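Local atomic coordinates of two-domain protein containing predicted PHP-like metal-dependent phosphoesterase (PDB entry 3E38), a protein that binds zinc ions in a PHP-like domain and is probably a metal-dependent phosphoesterase, possibly with exonuclease activity. Residues Ile226-Ala229 with Arg233-Ala236; Trp181-Asn186 with Ile244-Leu249. One frame throughout, in Å; residues are numbered along the deposited sequence.

Interaction 1 (Ile226-Ala229 with Arg233-Ala236); sequences IREA and RRTA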
# COMPACT_ATOMS: atom_id res chain seq x y z
N ILE B 226 -9.12 16.25 29.61
CA ILE B 226 -8.90 16.94 28.34
C ILE B 226 -9.08 18.44 28.48
O ILE B 226 -8.30 19.24 28.00
CB ILE B 226 -9.85 16.45 27.29
CG1 ILE B 226 -9.52 14.98 26.93
CG2 ILE B 226 -9.79 17.32 26.03
CD1 ILE B 226 -10.39 14.46 25.90
N ARG B 227 -10.16 18.79 29.14
CA ARG B 227 -10.53 20.18 29.31
C ARG B 227 -9.43 20.92 30.03
O ARG B 227 -9.09 22.04 29.64
CB ARG B 227 -11.87 20.32 30.05
CG ARG B 227 -12.26 21.79 30.31
CD ARG B 227 -12.23 22.56 29.04
NE ARG B 227 -12.49 23.99 29.17
CZ ARG B 227 -13.71 24.54 29.18
NH1 ARG B 227 -14.83 23.81 29.13
NH2 ARG B 227 -13.80 25.84 29.26
N GLU B 228 -8.86 20.28 31.06
CA GLU B 228 -7.80 20.92 31.89
C GLU B 228 -6.50 21.12 31.07
O GLU B 228 -5.81 22.16 31.14
CB GLU B 228 -7.54 20.15 33.20
CG GLU B 228 -6.45 20.77 34.11
CD GLU B 228 -5.04 20.37 33.73
OE1 GLU B 228 -4.87 19.36 32.98
OE2 GLU B 228 -4.10 21.04 34.22
N ALA B 229 -6.24 20.15 30.22
CA ALA B 229 -5.10 20.23 29.30
C ALA B 229 -5.28 21.43 28.36
O ALA B 229 -4.37 22.27 28.17
CB ALA B 229 -4.96 18.95 28.47
N ARG B 233 -3.19 24.96 27.77
CA ARG B 233 -2.49 24.89 26.47
C ARG B 233 -1.51 23.73 26.28
O ARG B 233 -0.51 23.84 25.55
CB ARG B 233 -1.74 26.19 26.25
CG ARG B 233 -2.56 27.43 26.60
CD ARG B 233 -1.62 28.59 26.91
NE ARG B 233 -0.73 28.24 28.02
CZ ARG B 233 -1.00 28.43 29.32
NH1 ARG B 233 -2.14 28.98 29.71
NH2 ARG B 233 -0.11 28.07 30.24
N ARG B 234 -1.83 22.63 26.94
CA ARG B 234 -1.00 21.42 26.95
C ARG B 234 -1.41 20.51 25.81
O ARG B 234 -1.97 19.41 25.96
CB ARG B 234 -1.08 20.74 28.32
CG ARG B 234 0.26 20.20 28.75
CD ARG B 234 0.23 19.54 30.10
NE ARG B 234 -0.24 20.42 31.17
CZ ARG B 234 -1.41 20.30 31.79
NH1 ARG B 234 -2.27 19.35 31.46
NH2 ARG B 234 -1.71 21.14 32.77
N THR B 235 -1.10 21.06 24.65
CA THR B 235 -1.37 20.49 23.31
C THR B 235 -0.22 20.69 22.34
O THR B 235 0.70 21.50 22.55
CB THR B 235 -2.58 21.19 22.62
OG1 THR B 235 -2.25 22.59 22.38
CG2 THR B 235 -3.88 21.14 23.50
N ALA B 236 -0.34 19.95 21.26
CA ALA B 236 0.51 20.06 20.06
C ALA B 236 -0.30 19.57 18.90
O ALA B 236 -1.00 18.55 19.01
CB ALA B 236 1.82 19.26 20.17
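Arg-234 and Ala-229 bury the most surface in this contact, about 75 Å² each, and Glu-228 supplies its charged half. The guanidinium of Arg-234 meets the carboxylate of Glu-228 end-on, one nitrogen to each oxygen: NH2 lies 2.8 Å from Glu-228 OE2, and NH1 lies 3.0 Å from Glu-228 OE1. Both hydrogen bonds are nearly straight, with an N-H...O angle of 174° for NH2, and both oxygens are met on their syn sides. The acceptors lie in the guanidinium plane, whereas the nitrogens stand somewhat out of the carboxylate plane, the two groups being turned 24° against each other. Glu-228 reaches this position because CG stands opposite the backbone N (chi1 -180°) and the chain then bends at chi2. With an alanine here the carboxylate is gone, and the Arg-234 guanidinium would probably lose its charge partner and turn more freely, held at NH1 by Phe-217 O.

The backbone explains why the two residues are neighbours. Arg-234 N donates to Ala-229 O at 2.8 Å, and Arg-233, with positive phi, is the C-prime residue of a Schellman motif that ends helix 223-231; its own N bonds Leu-230 O. The chain thus leaves the helix, passes through an inverse gamma turn centred on Arg-234, and enters strand 235-239. The Arg-234 side chain, bent at chi3, returns toward the last helical turn: its CB is 3.6 Å from Ala-229 O, and its NH1 is 3.7 Å from Ala-229 CA. The methyl of Ala-229 approaches Arg-234 O at 3.9 Å and also packs on Val-216 of strand 213-218, which pairs antiparallel with strand 235-239.

Interaction 2 (Trp181-Asn186 with Ile244-Leu249); sequences WCLDKN and IGREDL
Arg-246 touches two residues of helix 176-185 and Asn-186 just after it. Its NH2 lies 3.0 Å from Cys-182 O, but the N-H to O angle of 123° makes this a weak hydrogen bond, even though the oxygen sits at the guanidinium edge, near its plane. Leu-183 CD2 lies over one guanidinium face, 4.0 Å from Arg-246 NE, and also meets Arg-246 CG at 3.9 Å, so the leucine methyl rests against both the aliphatic and the charged parts of the arginine. The Asn-186 amide stands nearly perpendicular to the guanidinium, 85° between planes, with OD1 4.2 Å from Arg-246 NH2.

The stronger polar partner of that nitrogen is Leu-187 O, just beyond the helix. Arg-246 is extended from CG to NE, which spans the gap from its backbone, and Met-189 of strand 188-192 packs against Cys-182, Leu-183 and Arg-246 alike. Leu-183 also touches Ala-332, in strand 330-332 of the C-terminal region. Arg-246 occupies the N-cap position of helix 247-257, so the contact joins the start of this helix to the C-terminal end of an outer helix of the PHP-like domain, at the passage toward the Ig-like domain.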
# COMPACT_ATOMS: atom_id res chain seq x y z
N TRP B 181 0.25 33.84 16.76
CA TRP B 181 -0.89 34.44 17.48
C TRP B 181 -1.04 33.77 18.81
O TRP B 181 -1.17 34.42 19.84
CB TRP B 181 -2.20 34.33 16.69
CG TRP B 181 -2.21 35.27 15.56
CD1 TRP B 181 -1.54 36.46 15.50
CD2 TRP B 181 -3.00 35.21 14.36
NE1 TRP B 181 -1.79 37.10 14.31
CE2 TRP B 181 -2.71 36.37 13.61
CE3 TRP B 181 -3.93 34.33 13.88
CZ2 TRP B 181 -3.29 36.62 12.38
CZ3 TRP B 181 -4.52 34.59 12.66
CH2 TRP B 181 -4.20 35.71 11.93
N CYS B 182 -1.01 32.45 18.78
CA CYS B 182 -1.13 31.68 20.01
C CYS B 182 0.04 31.95 20.95
O CYS B 182 -0.14 32.03 22.18
CB CYS B 182 -1.22 30.19 19.73
SG CYS B 182 -2.69 29.71 18.82
N LEU B 183 1.20 32.18 20.36
CA LEU B 183 2.41 32.45 21.15
C LEU B 183 2.27 33.82 21.81
O LEU B 183 2.47 33.96 23.01
CB LEU B 183 3.73 32.37 20.35
CG LEU B 183 4.13 31.02 19.73
CD1 LEU B 183 5.45 31.20 18.98
CD2 LEU B 183 4.20 29.86 20.75
N ASP B 184 1.82 34.81 21.05
CA ASP B 184 1.71 36.19 21.58
C ASP B 184 0.53 36.36 22.52
O ASP B 184 0.61 37.10 23.49
CB ASP B 184 1.55 37.20 20.45
CG ASP B 184 2.75 37.24 19.53
OD1 ASP B 184 3.86 36.88 19.98
OD2 ASP B 184 2.58 37.64 18.35
N LYS B 185 -0.54 35.64 22.26
CA LYS B 185 -1.79 35.81 23.01
C LYS B 185 -2.05 34.72 24.05
O LYS B 185 -3.09 34.66 24.69
CB LYS B 185 -2.93 35.96 21.99
CG LYS B 185 -2.95 37.40 21.44
CD LYS B 185 -3.49 37.61 20.02
CE LYS B 185 -3.40 39.16 19.69
NZ LYS B 185 -3.27 39.57 18.23
N ASN B 186 -1.08 33.82 24.17
CA ASN B 186 -1.13 32.72 25.13
C ASN B 186 -2.32 31.76 24.96
O ASN B 186 -3.02 31.43 25.91
CB ASN B 186 -1.17 33.27 26.56
CG ASN B 186 -0.81 32.23 27.60
OD1 ASN B 186 -0.16 31.23 27.28
ND2 ASN B 186 -1.21 32.45 28.83
N ILE B 244 3.37 20.60 15.85
CA ILE B 244 3.41 22.01 16.17
C ILE B 244 3.03 22.30 17.62
O ILE B 244 1.99 21.87 18.10
CB ILE B 244 2.44 22.75 15.24
CG1 ILE B 244 2.74 22.33 13.78
CG2 ILE B 244 2.52 24.28 15.47
CD1 ILE B 244 1.55 22.24 12.86
N GLY B 245 3.90 23.03 18.30
CA GLY B 245 3.65 23.38 19.69
C GLY B 245 4.73 24.20 20.38
O GLY B 245 5.73 24.56 19.80
N ARG B 246 4.49 24.51 21.65
CA ARG B 246 5.48 25.26 22.41
C ARG B 246 6.68 24.38 22.73
O ARG B 246 6.60 23.18 23.04
CB ARG B 246 4.89 25.88 23.68
CG ARG B 246 3.97 27.04 23.37
CD ARG B 246 3.55 27.83 24.62
NE ARG B 246 2.53 28.81 24.26
CZ ARG B 246 1.30 28.49 23.86
NH1 ARG B 246 0.94 27.21 23.72
NH2 ARG B 246 0.45 29.44 23.54
N GLU B 247 7.81 25.02 22.59
CA GLU B 247 9.10 24.41 22.81
C GLU B 247 9.21 23.68 24.14
O GLU B 247 9.85 22.65 24.25
CB GLU B 247 10.18 25.49 22.78
CG GLU B 247 11.49 24.92 23.19
CD GLU B 247 12.55 25.95 23.29
OE1 GLU B 247 12.22 27.15 23.23
OE2 GLU B 247 13.71 25.55 23.44
N ASP B 248 8.60 24.28 25.16
CA ASP B 248 8.64 23.74 26.52
C ASP B 248 7.89 22.42 26.60
O ASP B 248 7.97 21.70 27.57
CB ASP B 248 8.08 24.72 27.53
CG ASP B 248 6.59 24.96 27.36
OD1 ASP B 248 5.91 24.14 26.69
OD2 ASP B 248 6.12 25.95 27.88
N LEU B 249 7.16 22.14 25.55
CA LEU B 249 6.43 20.89 25.43
C LEU B 249 7.10 19.97 24.40
O LEU B 249 7.24 18.77 24.63
CB LEU B 249 4.97 21.14 25.05
CG LEU B 249 4.02 21.60 26.17
CD1 LEU B 249 2.65 21.77 25.59
CD2 LEU B 249 4.04 20.58 27.31

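After the earlier strands and helices of the PHP-like domain, the chain forms helix 176-185, then strands 188-192 and 213-218, and reaches helix 223-231. Interaction 1 closes a short loop here, only three residues lying between its segments, as the chain turns from helix into strand 235-239. Strand 242-244 follows, and interaction 2 then closes a much longer loop, 57 residues, by bringing 244-249 back to helix 176-185; interaction 1 is nested inside it. Their centres are 12 Å apart and they touch where Ala-236 CB packs 3.3 Å from Ile-244 O. Interaction 1 ties helix 223-231 to the mixed sheet, interaction 2 helix 176-185 to the start of helix 247-257, which leads toward the Ig-like domain.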